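Local coordinates for regulatory protein cox (PDB 4LHF) that binds DNA and represses the phage P2 promoter that controls the genes for the immunity repressor and the integrase, at residues P38-T43 against W56-A61; A11-E16 against A52-V57. All coordinates share one frame; numbering follows the deposited sequence.

Contact 1 of 2, residues P38-T43 against W56-A61; sequences PVIDMT and WVYLPA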
# COMPACT_ATOMS: atom_id res chain seq x y z
N PRO A 38 -3.64 -3.77 -0.01
CA PRO A 38 -3.42 -5.15 0.42
C PRO A 38 -3.48 -5.22 1.94
O PRO A 38 -2.67 -4.60 2.62
CB PRO A 38 -2.01 -5.47 -0.08
CG PRO A 38 -1.35 -4.14 -0.22
CD PRO A 38 -2.43 -3.19 -0.63
N VAL A 39 -4.44 -5.98 2.46
CA VAL A 39 -4.77 -5.90 3.88
C VAL A 39 -4.91 -7.27 4.55
O VAL A 39 -5.42 -8.22 3.97
CB VAL A 39 -6.06 -5.06 4.08
CG1 VAL A 39 -6.94 -5.63 5.17
CG2 VAL A 39 -5.69 -3.61 4.38
N ILE A 40 -4.42 -7.35 5.79
CA ILE A 40 -4.66 -8.50 6.65
C ILE A 40 -5.43 -8.03 7.87
O ILE A 40 -5.18 -6.93 8.38
CB ILE A 40 -3.34 -9.13 7.11
CG1 ILE A 40 -2.50 -9.52 5.90
CG2 ILE A 40 -3.61 -10.35 7.98
CD1 ILE A 40 -1.21 -10.21 6.26
N ASP A 41 -6.36 -8.85 8.33
CA ASP A 41 -7.17 -8.49 9.48
C ASP A 41 -6.80 -9.29 10.72
O ASP A 41 -6.88 -10.51 10.73
CB ASP A 41 -8.66 -8.67 9.17
CG ASP A 41 -9.55 -8.17 10.28
OD1 ASP A 41 -9.57 -6.95 10.52
OD2 ASP A 41 -10.25 -9.00 10.91
N MET A 42 -6.37 -8.58 11.76
CA MET A 42 -6.11 -9.19 13.06
C MET A 42 -7.34 -9.03 13.95
O MET A 42 -7.70 -7.92 14.33
CB MET A 42 -4.88 -8.58 13.72
CG MET A 42 -4.34 -9.41 14.87
SD MET A 42 -2.83 -8.72 15.57
CE MET A 42 -3.45 -7.19 16.25
N THR A 43 -7.98 -10.15 14.27
CA THR A 43 -9.25 -10.13 14.98
C THR A 43 -9.40 -11.32 15.92
O THR A 43 -9.03 -12.44 15.57
CB THR A 43 -10.44 -10.10 13.99
OG1 THR A 43 -10.40 -8.89 13.23
CG2 THR A 43 -11.77 -10.19 14.73
N TRP A 56 -3.98 -4.41 9.19
CA TRP A 56 -2.55 -4.32 8.93
C TRP A 56 -2.29 -4.34 7.43
O TRP A 56 -2.80 -5.18 6.72
CB TRP A 56 -1.81 -5.49 9.58
CG TRP A 56 -1.83 -5.50 11.07
CD1 TRP A 56 -2.93 -5.55 11.88
CD2 TRP A 56 -0.69 -5.48 11.95
NE1 TRP A 56 -2.55 -5.55 13.20
CE2 TRP A 56 -1.18 -5.51 13.27
CE3 TRP A 56 0.69 -5.43 11.74
CZ2 TRP A 56 -0.33 -5.49 14.38
CZ3 TRP A 56 1.53 -5.41 12.84
CH2 TRP A 56 1.01 -5.44 14.14
N VAL A 57 -1.48 -3.40 6.96
CA VAL A 57 -1.06 -3.41 5.57
C VAL A 57 0.11 -4.36 5.37
O VAL A 57 1.12 -4.29 6.08
CB VAL A 57 -0.66 -2.00 5.09
CG1 VAL A 57 -0.14 -2.06 3.67
CG2 VAL A 57 -1.86 -1.06 5.19
N TYR A 58 -0.05 -5.27 4.41
CA TYR A 58 0.97 -6.24 4.05
C TYR A 58 1.85 -5.65 2.96
O TYR A 58 1.42 -5.46 1.83
CB TYR A 58 0.31 -7.53 3.56
CG TYR A 58 1.26 -8.70 3.40
CD1 TYR A 58 1.90 -9.25 4.50
CD2 TYR A 58 1.49 -9.26 2.15
CE1 TYR A 58 2.76 -10.32 4.36
CE2 TYR A 58 2.35 -10.33 2.01
CZ TYR A 58 2.98 -10.86 3.11
OH TYR A 58 3.84 -11.92 2.97
N LEU A 59 3.10 -5.37 3.32
CA LEU A 59 4.01 -4.59 2.47
C LEU A 59 4.58 -5.26 1.21
O LEU A 59 4.75 -4.59 0.19
CB LEU A 59 5.14 -4.01 3.32
CG LEU A 59 4.65 -3.11 4.46
CD1 LEU A 59 5.77 -2.75 5.41
CD2 LEU A 59 4.02 -1.86 3.87
N PRO A 60 4.89 -6.57 1.26
CA PRO A 60 5.38 -7.21 0.03
C PRO A 60 4.38 -7.11 -1.13
O PRO A 60 4.77 -6.80 -2.25
CB PRO A 60 5.55 -8.67 0.44
CG PRO A 60 5.87 -8.60 1.88
CD PRO A 60 5.05 -7.47 2.42
N ALA A 61 3.11 -7.37 -0.84
CA ALA A 61 2.06 -7.27 -1.85
C ALA A 61 1.96 -5.84 -2.38
O ALA A 61 1.81 -5.62 -3.59
CB ALA A 61 0.73 -7.71 -1.28
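M42 and W56 cross obliquely, the methionine lying to one side of the indole plane. CG of M42 stands anti to the backbone N (chi1 -165°) and the chain bends at chi3, which brings M42 CE to 3.6 Å from W56 NE1. The sulfur makes a Met-aromatic contact, M42 SD being 4.7 Å from the centroid of the W56 five-membered ring. On the same face of the hairpin, I40 meets Y58 with its terminal methyl, I40 CD1 to Y58 CD1 being 3.7 Å, while P60 CD sits over the centre of the tyrosine ring. In the first turn of helix 59-72, A61 CB is 3.7 Å from P38 CB. The strands are antiparallel: I40 and W56 are a hydrogen-bonded pair, with I40 N to W56 O at 2.9 Å, and W56 N returns a bond to I40 O. Y58 N reaches P38 O at 3.2 Å. V39 and V57 form the neighbouring non-hydrogen-bonded pair and send their side chains to the other face. The backbone bonds thus fix the strand pairing of the hairpin, consistent with the wing of a winged helix-turn-helix domain, while dispersion and sulfur-aromatic contacts join the side chains at its surface.

Contact 2 of 2, residues A11-E16 against A52-V57; sequences AIPYQE and AGEYWV
P13 lies side by side with W56 and covers one face of the indole: P13 CG is 3.7 Å from the centroid of the six-membered ring, only 6° off its normal, a CH-pi contact. P13 CD extends the overlap, coming to 3.5 Å from W56 CZ3. In the plane of the indole, A11 C and E54 O lie at the edge; A11 O approaches W56 CE3 at 3.6 Å. The Y14 ring has Q15 CG over one face, offset toward the rim, and Y55 O at its edge, 3.3 Å from Y14 CD2. CG of Y14 occupies the crowded position between backbone N and carbonyl carbon (chi1 77°), which sets it 3.8 Å from Y55 O. P13 and W56 form the non-hydrogen-bonded pair, where the proline's lack of an N-H costs no bond to W56. Next to it, I12 and V57 bond in both directions, V57 N to I12 O at 2.9 Å. The contact joins strand 11-13, with P13 as N-cap of helix 14-21, to the central strand, consistent with a winged helix-turn-helix domain. Y55 O serves both elements: it accepts the Y14 N-H at 2.9 Å and lies against the edge of the tyrosine ring.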
# COMPACT_ATOMS: atom_id res chain seq x y z
N ALA A 11 4.36 -6.54 7.65
CA ALA A 11 3.07 -5.90 7.86
C ALA A 11 3.12 -4.84 8.94
O ALA A 11 3.77 -5.02 9.98
CB ALA A 11 2.01 -6.94 8.19
N ILE A 12 2.44 -3.72 8.70
CA ILE A 12 2.35 -2.67 9.72
C ILE A 12 0.92 -2.18 9.86
O ILE A 12 0.19 -2.11 8.88
CB ILE A 12 3.27 -1.47 9.42
CG1 ILE A 12 2.97 -0.87 8.04
CG2 ILE A 12 4.74 -1.87 9.52
CD1 ILE A 12 3.75 0.39 7.74
N PRO A 13 0.51 -1.84 11.10
CA PRO A 13 -0.84 -1.32 11.33
C PRO A 13 -1.11 -0.13 10.42
O PRO A 13 -0.20 0.65 10.16
CB PRO A 13 -0.78 -0.87 12.79
CG PRO A 13 0.24 -1.75 13.41
CD PRO A 13 1.29 -1.94 12.34
N TYR A 14 -2.34 -0.01 9.94
CA TYR A 14 -2.67 0.96 8.90
C TYR A 14 -2.45 2.41 9.32
O TYR A 14 -2.36 3.30 8.47
CB TYR A 14 -4.11 0.76 8.41
CG TYR A 14 -5.17 1.30 9.33
CD1 TYR A 14 -5.83 2.48 9.05
CD2 TYR A 14 -5.53 0.61 10.49
CE1 TYR A 14 -6.81 2.98 9.88
CE2 TYR A 14 -6.51 1.10 11.34
CZ TYR A 14 -7.14 2.29 11.03
OH TYR A 14 -8.11 2.79 11.86
N GLN A 15 -2.34 2.64 10.62
CA GLN A 15 -2.07 3.98 11.14
C GLN A 15 -0.62 4.39 10.86
O GLN A 15 -0.35 5.53 10.48
CB GLN A 15 -2.34 4.05 12.64
CG GLN A 15 -3.74 3.63 13.04
CD GLN A 15 -3.82 2.16 13.43
OE1 GLN A 15 -3.19 1.31 12.80
NE2 GLN A 15 -4.59 1.87 14.47
N GLU A 16 0.30 3.45 11.05
CA GLU A 16 1.71 3.68 10.75
C GLU A 16 1.90 3.88 9.25
O GLU A 16 2.66 4.75 8.82
CB GLU A 16 2.55 2.50 11.24
CG GLU A 16 4.03 2.61 10.90
CD GLU A 16 4.77 3.65 11.73
OE1 GLU A 16 4.18 4.17 12.70
OE2 GLU A 16 5.94 3.94 11.42
N ALA A 52 -14.83 -6.09 12.20
CA ALA A 52 -13.44 -6.52 12.12
C ALA A 52 -12.61 -5.97 13.28
O ALA A 52 -13.16 -5.53 14.29
CB ALA A 52 -12.84 -6.12 10.79
N GLY A 53 -11.29 -5.98 13.12
CA GLY A 53 -10.39 -5.50 14.15
C GLY A 53 -9.25 -4.68 13.59
O GLY A 53 -9.46 -3.73 12.84
N GLU A 54 -8.03 -5.05 13.96
CA GLU A 54 -6.84 -4.33 13.51
C GLU A 54 -6.57 -4.57 12.03
O GLU A 54 -6.42 -5.71 11.60
CB GLU A 54 -5.61 -4.72 14.32
CG GLU A 54 -5.52 -4.06 15.68
CD GLU A 54 -4.14 -3.48 15.95
OE1 GLU A 54 -3.77 -2.49 15.28
OE2 GLU A 54 -3.42 -4.02 16.82
N TYR A 55 -6.51 -3.49 11.25
CA TYR A 55 -6.16 -3.60 9.85
C TYR A 55 -4.67 -3.37 9.65
O TYR A 55 -4.16 -2.29 9.92
CB TYR A 55 -6.97 -2.60 9.01
CG TYR A 55 -8.29 -3.13 8.52
CD1 TYR A 55 -8.42 -4.45 8.10
CD2 TYR A 55 -9.42 -2.32 8.48
CE1 TYR A 55 -9.63 -4.94 7.65
CE2 TYR A 55 -10.63 -2.80 8.02
CZ TYR A 55 -10.73 -4.12 7.61
OH TYR A 55 -11.93 -4.61 7.16
N TRP A 56 -3.98 -4.41 9.19
CA TRP A 56 -2.55 -4.32 8.93
C TRP A 56 -2.29 -4.34 7.43
O TRP A 56 -2.80 -5.18 6.72
CB TRP A 56 -1.81 -5.49 9.58
CG TRP A 56 -1.83 -5.50 11.07
CD1 TRP A 56 -2.93 -5.55 11.88
CD2 TRP A 56 -0.69 -5.48 11.95
NE1 TRP A 56 -2.55 -5.55 13.20
CE2 TRP A 56 -1.18 -5.51 13.27
CE3 TRP A 56 0.69 -5.43 11.74
CZ2 TRP A 56 -0.33 -5.49 14.38
CZ3 TRP A 56 1.53 -5.41 12.84
CH2 TRP A 56 1.01 -5.44 14.14
N VAL A 57 -1.48 -3.40 6.96
CA VAL A 57 -1.06 -3.41 5.57
C VAL A 57 0.11 -4.36 5.37
O VAL A 57 1.12 -4.29 6.08
CB VAL A 57 -0.66 -2.00 5.09
CG1 VAL A 57 -0.14 -2.06 3.67
CG2 VAL A 57 -1.86 -1.06 5.19

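How the contacts relate
Along the chain come 11-16, then 38-43, then the shared region 52-61. Both contacts use strand 54-58, the middle strand of a three-stranded antiparallel sheet ordered 11-13, 54-58, 39-42, and their centres lie about 6 Å apart. Contact 1 pairs this strand with its hairpin partner, 13 residues away at the closest ends; contact 2 pairs it with the first strand, 36 residues away. W56 and V57 belong to both: M42 and P13 lie on opposite sides of the W56 indole plane. M42 N probably hydrogen-bonds to E54 O. Strand 11-13 leads into helix 14-21 and strand 54-58 into helix 59-72, so the sheet ties the helix-turn-helix region to the long helix.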